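Local coordinates for protein QdtA (Thermoanaerobacterium thermosaccharolyticum, PDB 4O9E) that belongs to the WxcM-like family of the cupin clan, folds as a beta-barrel, and binds thymidine-5'-diphosphate in the model, at residues A[48-53]-A[94-99]; A[54-59]-A[111-116]. All coordinates share one frame; numbering follows the deposited sequence.

Interaction 1 (A[48-53]-A[94-99]). Unlike the reference sequence in segment 48-53: Ser52 (reference Ala). Unlike the reference sequence in segment 94-99: Leu94 (reference Phe), Val95 (reference Leu). With TYD (thymidine-5'-diphosphate), chain C; TDR (thymine), chain D.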
ATOM      1  N   ARG A  48     -14.973  -4.908  11.343  1.00 41.00           N
ATOM      2  CA  ARG A  48     -13.607  -5.378  11.498  1.00 39.59           C
ATOM      3  C   ARG A  48     -13.040  -4.502  12.592  1.00 34.70           C
ATOM      4  O   ARG A  48     -13.623  -3.477  12.928  1.00 34.84           O
ATOM      5  CB  ARG A  48     -12.831  -5.142  10.203  1.00 42.40           C
ATOM      6  CG  ARG A  48     -13.098  -6.220   9.165  1.00 42.73           C
ATOM      7  CD  ARG A  48     -12.035  -6.221   8.085  1.00 42.70           C
ATOM      8  NE  ARG A  48     -10.765  -6.680   8.642  1.00 42.15           N
ATOM      9  CZ  ARG A  48     -10.188  -7.848   8.395  1.00 44.04           C
ATOM     10  NH1 ARG A  48      -9.029  -8.144   8.981  1.00 47.43           N
ATOM     11  NH2 ARG A  48     -10.761  -8.741   7.603  1.00 38.99           N
ATOM     12  N   GLY A  49     -11.934  -4.923  13.189  1.00 36.59           N
ATOM     13  CA  GLY A  49     -11.363  -4.126  14.259  1.00 33.98           C
ATOM     14  C   GLY A  49     -11.647  -4.633  15.658  1.00 31.78           C
ATOM     15  O   GLY A  49     -11.400  -5.790  15.990  1.00 35.93           O
ATOM     16  N   TYR A  50     -12.058  -3.710  16.520  1.00 38.27           N
ATOM     17  CA  TYR A  50     -12.291  -4.017  17.934  1.00 40.09           C
ATOM     18  C   TYR A  50     -10.968  -4.259  18.658  1.00 35.51           C
ATOM     19  O   TYR A  50     -10.701  -5.300  19.266  1.00 35.20           O
ATOM     20  CB  TYR A  50     -13.191  -5.236  18.108  1.00 38.96           C
ATOM     21  CG  TYR A  50     -14.545  -5.128  17.435  1.00 46.56           C
ATOM     22  CD1 TYR A  50     -15.560  -4.353  17.994  1.00 45.70           C
ATOM     23  CD2 TYR A  50     -14.817  -5.836  16.264  1.00 41.69           C
ATOM     24  CE1 TYR A  50     -16.801  -4.260  17.391  1.00 43.45           C
ATOM     25  CE2 TYR A  50     -16.065  -5.771  15.670  1.00 44.82           C
ATOM     26  CZ  TYR A  50     -17.044  -4.977  16.242  1.00 47.67           C
ATOM     27  OH  TYR A  50     -18.294  -4.891  15.670  1.00 51.05           O
ATOM     28  N   HIS A  51     -10.109  -3.256  18.572  1.00 32.47           N
ATOM     29  CA  HIS A  51      -8.874  -3.327  19.323  1.00 28.68           C
ATOM     30  C   HIS A  51      -8.202  -1.980  19.278  1.00 30.36           C
ATOM     31  O   HIS A  51      -8.616  -1.067  18.565  1.00 27.01           O
ATOM     32  CB  HIS A  51      -7.934  -4.373  18.740  1.00 29.96           C
ATOM     33  CG  HIS A  51      -7.717  -4.267  17.265  1.00 30.16           C
ATOM     34  ND1 HIS A  51      -6.996  -3.246  16.691  1.00 34.87           N
ATOM     35  CD2 HIS A  51      -8.053  -5.107  16.257  1.00 29.18           C
ATOM     36  CE1 HIS A  51      -6.891  -3.455  15.391  1.00 35.18           C
ATOM     37  NE2 HIS A  51      -7.546  -4.565  15.100  1.00 38.29           N
ATOM     38  N   SER A  52      -7.128  -1.952  20.048  1.00 31.92           N
ATOM     39  CA  SER A  52      -6.198  -0.846  20.144  1.00 32.97           C
ATOM     40  C   SER A  52      -4.794  -1.436  20.041  1.00 30.39           C
ATOM     41  O   SER A  52      -4.625  -2.657  19.954  1.00 33.31           O
ATOM     42  CB  SER A  52      -6.250  -0.244  21.545  1.00 27.19           C
ATOM     43  OG  SER A  52      -5.862   1.104  21.366  1.00 31.57           O
ATOM     44  N   HIS A  53      -3.825  -0.538  20.160  1.00 31.38           N
ATOM     45  CA  HIS A  53      -2.436  -0.934  20.249  1.00 34.20           C
ATOM     46  C   HIS A  53      -1.743  -0.145  21.330  1.00 27.65           C
ATOM     47  O   HIS A  53      -2.007   1.027  21.543  1.00 28.37           O
ATOM     48  CB  HIS A  53      -1.729  -0.731  18.907  1.00 33.39           C
ATOM     49  CG  HIS A  53      -1.988  -1.838  17.945  1.00 28.58           C
ATOM     50  ND1 HIS A  53      -3.022  -1.801  17.035  1.00 34.33           N
ATOM     51  CD2 HIS A  53      -1.323  -2.997  17.722  1.00 34.18           C
ATOM     52  CE1 HIS A  53      -3.003  -2.910  16.317  1.00 34.59           C
ATOM     53  NE2 HIS A  53      -1.994  -3.661  16.724  1.00 36.37           N
ATOM     54  N   LEU A  94      -3.323   3.600  21.932  1.00 28.41           N
ATOM     55  CA  LEU A  94      -4.403   3.629  22.908  1.00 32.41           C
ATOM     56  C   LEU A  94      -5.675   4.309  22.407  1.00 34.45           C
ATOM     57  O   LEU A  94      -6.453   4.879  23.171  1.00 35.28           O
ATOM     58  CB  LEU A  94      -3.907   4.223  24.216  1.00 30.13           C
ATOM     59  CG  LEU A  94      -2.890   3.391  25.006  1.00 35.76           C
ATOM     60  CD1 LEU A  94      -2.845   3.970  26.410  1.00 41.70           C
ATOM     61  CD2 LEU A  94      -3.254   1.915  25.111  1.00 34.95           C
ATOM     62  N   VAL A  95      -5.898   4.205  21.104  1.00 33.35           N
ATOM     63  CA  VAL A  95      -7.177   4.566  20.528  1.00 31.65           C
ATOM     64  C   VAL A  95      -7.795   3.253  20.088  1.00 37.69           C
ATOM     65  O   VAL A  95      -7.154   2.417  19.448  1.00 32.95           O
ATOM     66  CB  VAL A  95      -6.931   5.467  19.320  1.00 32.62           C
ATOM     67  CG1 VAL A  95      -8.208   5.850  18.611  1.00 32.79           C
ATOM     68  CG2 VAL A  95      -6.158   6.697  19.746  1.00 34.05           C
ATOM     69  N   TRP A  96      -9.087   3.132  20.345  1.00 34.75           N
ATOM     70  CA  TRP A  96      -9.808   1.910  20.033  1.00 30.82           C
ATOM     71  C   TRP A  96     -10.399   2.069  18.642  1.00 28.23           C
ATOM     72  O   TRP A  96     -10.909   3.113  18.251  1.00 29.71           O
ATOM     73  CB  TRP A  96     -10.839   1.606  21.132  1.00 34.47           C
ATOM     74  CG  TRP A  96     -11.737   0.403  20.869  1.00 33.87           C
ATOM     75  CD1 TRP A  96     -12.882   0.385  20.105  1.00 30.90           C
ATOM     76  CD2 TRP A  96     -11.547  -0.940  21.318  1.00 31.24           C
ATOM     77  NE1 TRP A  96     -13.395  -0.887  20.035  1.00 30.17           N
ATOM     78  CE2 TRP A  96     -12.644  -1.702  20.836  1.00 29.86           C
ATOM     79  CE3 TRP A  96     -10.606  -1.563  22.140  1.00 29.71           C
ATOM     80  CZ2 TRP A  96     -12.773  -3.062  21.072  1.00 28.87           C
ATOM     81  CZ3 TRP A  96     -10.768  -2.900  22.419  1.00 29.44           C
ATOM     82  CH2 TRP A  96     -11.847  -3.639  21.899  1.00 33.19           C
ATOM     83  N   ARG A  97     -10.285   1.067  17.782  1.00 32.20           N
ATOM     84  CA  ARG A  97     -10.996   1.292  16.537  1.00 34.59           C
ATOM     85  C   ARG A  97     -11.833   0.136  16.007  1.00 31.93           C
ATOM     86  O   ARG A  97     -11.526  -1.022  16.263  1.00 31.91           O
ATOM     87  CB  ARG A  97     -10.046   1.726  15.437  1.00 38.91           C
ATOM     88  CG  ARG A  97      -9.044   0.674  15.007  1.00 43.04           C
ATOM     89  CD  ARG A  97      -8.466   1.135  13.684  1.00 50.42           C
ATOM     90  NE  ARG A  97      -7.728   0.068  13.018  1.00 49.12           N
ATOM     91  CZ  ARG A  97      -6.541  -0.347  13.427  1.00 47.25           C
ATOM     92  NH1 ARG A  97      -6.001   0.268  14.475  1.00 44.31           N
ATOM     93  NH2 ARG A  97      -5.929  -1.314  12.750  1.00 44.72           N
ATOM     94  N   GLU A  98     -12.783   0.502  15.150  1.00 33.44           N
ATOM     95  CA  GLU A  98     -13.638  -0.473  14.489  1.00 32.02           C
ATOM     96  C   GLU A  98     -13.847   0.077  13.090  1.00 31.26           C
ATOM     97  O   GLU A  98     -13.785   1.282  12.868  1.00 32.57           O
ATOM     98  CB  GLU A  98     -14.945  -0.701  15.253  1.00 36.31           C
ATOM     99  CG  GLU A  98     -14.793  -1.136  16.705  1.00 39.64           C
ATOM    100  CD  GLU A  98     -16.005  -0.854  17.587  1.00 46.06           C
ATOM    101  OE1 GLU A  98     -17.034  -0.470  17.002  1.00 34.72           O
ATOM    102  OE2 GLU A  98     -15.940  -0.991  18.835  1.00 40.19           O
ATOM    103  N   MET A  99     -13.943  -0.823  12.120  1.00 29.98           N
ATOM    104  CA  MET A  99     -14.071  -0.411  10.724  1.00 31.95           C
ATOM    105  C   MET A  99     -15.320  -1.060  10.125  1.00 32.79           C
ATOM    106  O   MET A  99     -15.584  -2.247  10.332  1.00 33.95           O
ATOM    107  CB  MET A  99     -12.826  -0.840   9.956  1.00 35.65           C
ATOM    108  CG  MET A  99     -11.557  -0.282  10.599  1.00 39.13           C
ATOM    109  SD  MET A  99     -10.706  -1.496  11.620  1.00 52.52           S
ATOM    110  CE  MET A  99      -9.879  -2.325  10.262  1.00 48.29           C
TER
HETATM  111  PA  TYD C 201      -6.640  -8.040  12.886  1.00 53.07           P
HETATM  112  O1A TYD C 201      -7.015  -8.889  14.067  1.00 50.04           O
HETATM  113  O2A TYD C 201      -5.586  -6.949  12.955  1.00 41.00           O
HETATM  114  O3A TYD C 201      -7.802  -7.563  11.872  1.00 51.60           O
HETATM  115  PB  TYD C 201      -8.713  -6.225  11.890  1.00 48.56           P
HETATM  116  O1B TYD C 201     -10.021  -6.768  12.442  1.00 46.07           O
HETATM  117  O2B TYD C 201      -8.790  -5.885  10.432  1.00 37.30           O
HETATM  118  O3B TYD C 201      -8.049  -5.163  12.742  1.00 51.23           O
HETATM  119  O5' TYD C 201      -6.099  -9.281  12.026  1.00 45.84           O
HETATM  120  C5' TYD C 201      -6.778 -10.406  11.488  1.00 52.75           C
HETATM  121  C4' TYD C 201      -5.741 -11.526  11.429  1.00 47.53           C
HETATM  122  O4' TYD C 201      -4.616 -11.263  10.585  1.00 49.68           O
HETATM  123  C3' TYD C 201      -5.117 -11.803  12.786  1.00 50.84           C
HETATM  124  O3' TYD C 201      -5.191 -13.216  12.944  1.00 52.29           O
HETATM  125  C2' TYD C 201      -3.626 -11.496  12.736  1.00 48.72           C
HETATM  126  C1' TYD C 201      -3.359 -11.475  11.238  1.00 51.21           C
HETATM  127  N1  TYD C 201      -2.393 -10.431  10.880  1.00 44.85           N
HETATM  128  C2  TYD C 201      -1.151 -10.721  10.487  1.00 39.52           C
HETATM  129  O2  TYD C 201      -0.785 -11.905  10.390  1.00 40.85           O
HETATM  130  N3  TYD C 201      -0.291  -9.764  10.093  1.00 36.60           N
HETATM  131  C4  TYD C 201      -0.645  -8.471  10.215  1.00 37.08           C
HETATM  132  O4  TYD C 201       0.187  -7.595   9.933  1.00 31.70           O
HETATM  133  C5  TYD C 201      -1.916  -8.135  10.652  1.00 39.16           C
HETATM  134  C5M TYD C 201      -2.406  -6.719  10.735  1.00 35.71           C
HETATM  135  C6  TYD C 201      -2.794  -9.160  10.968  1.00 41.33           C
HETATM  136  N1  TDR D 202     -18.247  -2.926  23.527  1.00 86.31           N
HETATM  137  C2  TDR D 202     -17.465  -3.052  22.453  1.00 83.06           C
HETATM  138  O2  TDR D 202     -16.912  -4.146  22.205  1.00 78.75           O
HETATM  139  N3  TDR D 202     -17.275  -2.002  21.651  1.00 87.99           N
HETATM  140  C4  TDR D 202     -17.860  -0.825  21.895  1.00 84.66           C
HETATM  141  O4  TDR D 202     -17.602   0.071  21.062  1.00 83.69           O
HETATM  142  C5  TDR D 202     -18.735  -0.655  23.093  1.00 80.87           C
HETATM  143  CM5 TDR D 202     -19.494   0.552  23.582  1.00 73.99           C
HETATM  144  C6  TDR D 202     -18.872  -1.792  23.870  1.00 87.67           C
HETATM  145  O   HOH W   1      -3.844   2.276  18.634  1.00 35.05           O
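One face of the Trp96 indole lies against the backbone of Tyr50 and His51: Tyr50 C sits 3.2 Å above the ring plane, offset toward the rim. At the indole edge, Trp96 NE1 donates to Glu98 OE2, close to the ring plane and on the anti side of the carboxylate; Glu98 OE1 forms a salt bridge with Arg70. A bound thymine also donates from N3 to Glu98 OE2. The Arg97 guanidinium carries His51 CE1 over one face, 3.5 Å from Arg97 NH2, with the two planes nearly perpendicular at 86°. Relative to the imidazole, Arg97 NH2 lies at the edge, near its plane. His51 CG is wedged between its backbone N and carbonyl carbon (chi1 50°), which swings NE2 to the diphosphate for a hydrogen bond to TYD O3B whose very short refined length is doubtful. Arg48 turns a guanidinium edge to the same phosphate, giving NE and NH1 to TYD O2B, while Gly49 N donates to TYD O1B. The strands that carry these groups run antiparallel. A G1 beta bulge sets both Tyr50 and His51 opposite Arg97, with Tyr50 N bonded to Arg97 O and Arg97 N to His51 O. Beyond it, Ser52 OG donates to Val95 O at 2.7 Å from above the carbonyl plane. Strand 67-73 continues the sheet beyond 96-100, strand 121-122 flanks 47-53, and Tyr128 of helix 125-136 packs on Trp96 and Ser52.

Interaction 2 (A[54-59]-A[111-116]). Unlike the reference sequence in segment 111-116: Tyr116 (reference Cys). With TYD (thymidine-5'-diphosphate), chain C.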
ATOM      1  N   LYS A  54      -0.827  -0.829  21.998  1.00 31.75           N
ATOM      2  CA  LYS A  54       0.026  -0.158  22.953  1.00 35.04           C
ATOM      3  C   LYS A  54       1.145   0.711  22.396  1.00 33.17           C
ATOM      4  O   LYS A  54       1.374   1.789  22.914  1.00 29.14           O
ATOM      5  CB  LYS A  54       0.640  -1.186  23.903  1.00 39.23           C
ATOM      6  CG  LYS A  54      -0.428  -1.670  24.862  1.00 47.15           C
ATOM      7  CD  LYS A  54      -0.605  -3.174  24.799  1.00 47.45           C
ATOM      8  CE  LYS A  54       0.400  -3.889  25.672  1.00 48.69           C
ATOM      9  NZ  LYS A  54       0.112  -5.311  25.352  1.00 53.63           N
ATOM     10  N   LYS A  55       1.875   0.245  21.392  1.00 36.32           N
ATOM     11  CA  LYS A  55       3.037   1.002  20.948  1.00 30.86           C
ATOM     12  C   LYS A  55       3.055   1.304  19.454  1.00 27.96           C
ATOM     13  O   LYS A  55       3.733   2.222  19.010  1.00 28.64           O
ATOM     14  CB  LYS A  55       4.291   0.225  21.333  1.00 35.06           C
ATOM     15  CG  LYS A  55       4.696   0.428  22.788  1.00 42.22           C
ATOM     16  CD  LYS A  55       5.615  -0.658  23.329  1.00 50.72           C
ATOM     17  CE  LYS A  55       6.444  -1.363  22.266  1.00 64.89           C
ATOM     18  NZ  LYS A  55       6.276  -2.843  22.376  1.00 75.13           N
ATOM     19  N   LEU A  56       2.245   0.595  18.689  1.00 28.87           N
ATOM     20  CA  LEU A  56       2.276   0.757  17.254  1.00 28.29           C
ATOM     21  C   LEU A  56       1.774   2.133  16.869  1.00 26.90           C
ATOM     22  O   LEU A  56       0.793   2.611  17.437  1.00 30.32           O
ATOM     23  CB  LEU A  56       1.391  -0.283  16.601  1.00 25.83           C
ATOM     24  CG  LEU A  56       1.347  -0.317  15.066  1.00 24.14           C
ATOM     25  CD1 LEU A  56       2.704  -0.814  14.605  1.00 26.07           C
ATOM     26  CD2 LEU A  56       0.215  -1.268  14.695  1.00 24.69           C
ATOM     27  N   HIS A  57       2.376   2.667  15.812  1.00 23.39           N
ATOM     28  CA  HIS A  57       1.839   3.828  15.102  1.00 25.18           C
ATOM     29  C   HIS A  57       1.437   3.391  13.699  1.00 30.23           C
ATOM     30  O   HIS A  57       2.141   2.603  13.059  1.00 23.98           O
ATOM     31  CB  HIS A  57       2.885   4.927  14.973  1.00 27.71           C
ATOM     32  CG  HIS A  57       3.286   5.504  16.289  1.00 27.23           C
ATOM     33  ND1 HIS A  57       2.658   6.599  16.841  1.00 33.26           N
ATOM     34  CD2 HIS A  57       4.215   5.105  17.186  1.00 32.18           C
ATOM     35  CE1 HIS A  57       3.159   6.832  18.040  1.00 31.43           C
ATOM     36  NE2 HIS A  57       4.098   5.935  18.271  1.00 31.64           N
ATOM     37  N   GLN A  58       0.301   3.876  13.209  1.00 26.15           N
ATOM     38  CA  GLN A  58      -0.164   3.372  11.913  1.00 25.15           C
ATOM     39  C   GLN A  58      -0.935   4.481  11.203  1.00 24.32           C
ATOM     40  O   GLN A  58      -1.370   5.455  11.835  1.00 25.37           O
ATOM     41  CB  GLN A  58      -0.981   2.073  12.052  1.00 28.60           C
ATOM     42  CG  GLN A  58      -2.180   2.227  12.970  1.00 28.83           C
ATOM     43  CD  GLN A  58      -2.635   0.974  13.701  1.00 30.19           C
ATOM     44  OE1 GLN A  58      -2.794   0.986  14.925  1.00 39.78           O
ATOM     45  NE2 GLN A  58      -2.924  -0.082  12.970  1.00 29.14           N
ATOM     46  N   VAL A  59      -0.984   4.345   9.885  1.00 24.82           N
ATOM     47  CA  VAL A  59      -1.766   5.198   9.006  1.00 23.56           C
ATOM     48  C   VAL A  59      -2.687   4.344   8.133  1.00 25.96           C
ATOM     49  O   VAL A  59      -2.254   3.353   7.533  1.00 27.99           O
ATOM     50  CB  VAL A  59      -0.833   6.116   8.216  1.00 27.28           C
ATOM     51  CG1 VAL A  59      -1.550   6.905   7.124  1.00 31.53           C
ATOM     52  CG2 VAL A  59      -0.066   7.059   9.147  1.00 25.54           C
ATOM     53  N   LEU A 111      -0.193   1.374   6.828  1.00 24.94           N
ATOM     54  CA  LEU A 111       1.258   1.525   6.949  1.00 22.40           C
ATOM     55  C   LEU A 111       1.489   1.432   8.446  1.00 24.74           C
ATOM     56  O   LEU A 111       0.856   2.176   9.198  1.00 24.58           O
ATOM     57  CB  LEU A 111       1.772   2.834   6.386  1.00 24.71           C
ATOM     58  CG  LEU A 111       1.190   3.254   5.025  1.00 27.31           C
ATOM     59  CD1 LEU A 111       1.776   4.584   4.580  1.00 28.47           C
ATOM     60  CD2 LEU A 111       1.483   2.182   3.993  1.00 27.17           C
ATOM     61  N   ALA A 112       2.394   0.543   8.844  1.00 24.40           N
ATOM     62  CA  ALA A 112       2.669   0.319  10.252  1.00 24.95           C
ATOM     63  C   ALA A 112       4.131   0.534  10.642  1.00 25.64           C
ATOM     64  O   ALA A 112       5.043   0.119   9.914  1.00 23.61           O
ATOM     65  CB  ALA A 112       2.241  -1.092  10.617  1.00 29.32           C
ATOM     66  N   SER A 113       4.330   1.102  11.831  1.00 23.93           N
ATOM     67  CA  SER A 113       5.664   1.381  12.361  1.00 25.81           C
ATOM     68  C   SER A 113       6.462   0.190  12.906  1.00 27.91           C
ATOM     69  O   SER A 113       7.666   0.355  13.155  1.00 24.18           O
ATOM     70  CB  SER A 113       5.673   2.514  13.401  1.00 25.48           C
ATOM     71  OG  SER A 113       5.005   2.091  14.570  1.00 27.93           O
ATOM     72  N   GLU A 114       5.851  -0.995  12.996  1.00 24.48           N
ATOM     73  CA  GLU A 114       6.470  -2.175  13.604  1.00 25.04           C
ATOM     74  C   GLU A 114       5.971  -3.414  12.893  1.00 25.89           C
ATOM     75  O   GLU A 114       4.911  -3.368  12.256  1.00 28.01           O
ATOM     76  CB  GLU A 114       6.187  -2.257  15.115  1.00 23.68           C
ATOM     77  CG  GLU A 114       6.732  -1.064  15.868  1.00 26.98           C
ATOM     78  CD  GLU A 114       8.253  -0.942  15.928  1.00 29.72           C
ATOM     79  OE1 GLU A 114       8.999  -1.912  15.639  1.00 38.37           O
ATOM     80  OE2 GLU A 114       8.694   0.174  16.262  1.00 38.28           O
ATOM     81  N   TYR A 115       6.729  -4.506  12.983  1.00 27.66           N
ATOM     82  CA  TYR A 115       6.285  -5.782  12.452  1.00 29.91           C
ATOM     83  C   TYR A 115       5.096  -6.232  13.298  1.00 32.66           C
ATOM     84  O   TYR A 115       4.969  -5.773  14.431  1.00 29.36           O
ATOM     85  CB  TYR A 115       7.382  -6.837  12.502  1.00 29.16           C
ATOM     86  CG  TYR A 115       8.573  -6.661  11.580  1.00 33.62           C
ATOM     87  CD1 TYR A 115       9.855  -6.941  12.042  1.00 38.90           C
ATOM     88  CD2 TYR A 115       8.447  -6.213  10.263  1.00 30.15           C
ATOM     89  CE1 TYR A 115      10.969  -6.846  11.223  1.00 37.89           C
ATOM     90  CE2 TYR A 115       9.552  -6.103   9.442  1.00 33.06           C
ATOM     91  CZ  TYR A 115      10.811  -6.411   9.923  1.00 37.71           C
ATOM     92  OH  TYR A 115      11.916  -6.367   9.101  1.00 33.18           O
ATOM     93  N   TYR A 116       4.219  -7.072  12.756  1.00 31.76           N
ATOM     94  CA  TYR A 116       3.093  -7.624  13.521  1.00 34.17           C
ATOM     95  C   TYR A 116       3.495  -8.233  14.860  1.00 36.01           C
ATOM     96  O   TYR A 116       4.487  -8.948  14.939  1.00 30.29           O
ATOM     97  CB  TYR A 116       2.445  -8.720  12.699  1.00 33.83           C
ATOM     98  CG  TYR A 116       1.315  -9.457  13.379  1.00 37.77           C
ATOM     99  CD1 TYR A 116       0.072  -8.874  13.598  1.00 34.05           C
ATOM    100  CD2 TYR A 116       1.502 -10.780  13.745  1.00 36.75           C
ATOM    101  CE1 TYR A 116      -0.956  -9.601  14.167  1.00 37.49           C
ATOM    102  CE2 TYR A 116       0.483 -11.511  14.299  1.00 41.00           C
ATOM    103  CZ  TYR A 116      -0.737 -10.917  14.532  1.00 43.49           C
ATOM    104  OH  TYR A 116      -1.673 -11.742  15.131  1.00 40.52           O
TER
HETATM  105  PA  TYD C 201      -6.640  -8.040  12.886  1.00 53.07           P
HETATM  106  O1A TYD C 201      -7.015  -8.889  14.067  1.00 50.04           O
HETATM  107  O2A TYD C 201      -5.586  -6.949  12.955  1.00 41.00           O
HETATM  108  O3A TYD C 201      -7.802  -7.563  11.872  1.00 51.60           O
HETATM  109  PB  TYD C 201      -8.713  -6.225  11.890  1.00 48.56           P
HETATM  110  O1B TYD C 201     -10.021  -6.768  12.442  1.00 46.07           O
HETATM  111  O2B TYD C 201      -8.790  -5.885  10.432  1.00 37.30           O
HETATM  112  O3B TYD C 201      -8.049  -5.163  12.742  1.00 51.23           O
HETATM  113  O5' TYD C 201      -6.099  -9.281  12.026  1.00 45.84           O
HETATM  114  C5' TYD C 201      -6.778 -10.406  11.488  1.00 52.75           C
HETATM  115  C4' TYD C 201      -5.741 -11.526  11.429  1.00 47.53           C
HETATM  116  O4' TYD C 201      -4.616 -11.263  10.585  1.00 49.68           O
HETATM  117  C3' TYD C 201      -5.117 -11.803  12.786  1.00 50.84           C
HETATM  118  O3' TYD C 201      -5.191 -13.216  12.944  1.00 52.29           O
HETATM  119  C2' TYD C 201      -3.626 -11.496  12.736  1.00 48.72           C
HETATM  120  C1' TYD C 201      -3.359 -11.475  11.238  1.00 51.21           C
HETATM  121  N1  TYD C 201      -2.393 -10.431  10.880  1.00 44.85           N
HETATM  122  C2  TYD C 201      -1.151 -10.721  10.487  1.00 39.52           C
HETATM  123  O2  TYD C 201      -0.785 -11.905  10.390  1.00 40.85           O
HETATM  124  N3  TYD C 201      -0.291  -9.764  10.093  1.00 36.60           N
HETATM  125  C4  TYD C 201      -0.645  -8.471  10.215  1.00 37.08           C
HETATM  126  O4  TYD C 201       0.187  -7.595   9.933  1.00 31.70           O
HETATM  127  C5  TYD C 201      -1.916  -8.135  10.652  1.00 39.16           C
HETATM  128  C5M TYD C 201      -2.406  -6.719  10.735  1.00 35.71           C
HETATM  129  C6  TYD C 201      -2.794  -9.160  10.968  1.00 41.33           C
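Ser113 meets His57 through two bonds that run in opposite directions: His57 N donates to Ser113 OG at 3.0 Å, and Ser113 N donates to His57 O at 2.9 Å. The hydroxyl stands in for a main-chain acceptor where the regular pairing of the strands gives out. Ser113 OG is placed for this by a chi1 of 68°, which tucks it between its own backbone N and carbonyl carbon; it also lies 3.6 Å from His57 CB, near the plane of the imidazole. Next to this pair, Leu56 reaches across with one branch. Its CD1 comes 3.5 Å from Glu114 N, touches Glu114 CB and rests 4.0 Å from Ala112 CB, CG having been sent anti to the backbone N (chi1 -177°). On the strand side, Val59 and Leu111 exchange both backbone bonds, N to O each way, at 2.9 Å. Between these bonded pairs, Gln58 CA brings its hydrogen to Leu111 O.

Further out, Tyr90 OH holds His57 ND1, and both Asp120 carboxylate oxygens take backbone N-H groups, from Lys55 and Leu56. Arg35 NE binds Glu114 O, and Glu24 OE2 of the second subunit is hydrogen-bonded to Tyr116 N. Farther along the segment, Tyr116 lays one ring face over the thymine base of TYD, with TYD C2 3.7 Å above the ring centre. The chemistry is therefore divided: backbone and serine bonds with a leucine methyl close the end of the strand pair, and the segment leaving it delivers an aromatic face that covers the nucleotide base.

In the fold
Of the four segments, 48-53 comes first and runs straight on into 54-59, whose first four residues lead into strand 58-64. Interaction 1 closes a loop of 40 residues when 94-99 returns to pair with 48-53. The chain then goes on through strand 107-112, and interaction 2 closes a loop of 51 residues onto 54-59. The two loops cross, since their segments alternate. Each contact holds together its own five-stranded antiparallel sheet of the cupin fold; the chain passes between the sheets at 53-58 and again at 100-107. Gln58 of interaction 2 packs against Arg97 and His53 of interaction 1, and both contacts reach the same TYD: diphosphate from 48-53, base from Tyr116.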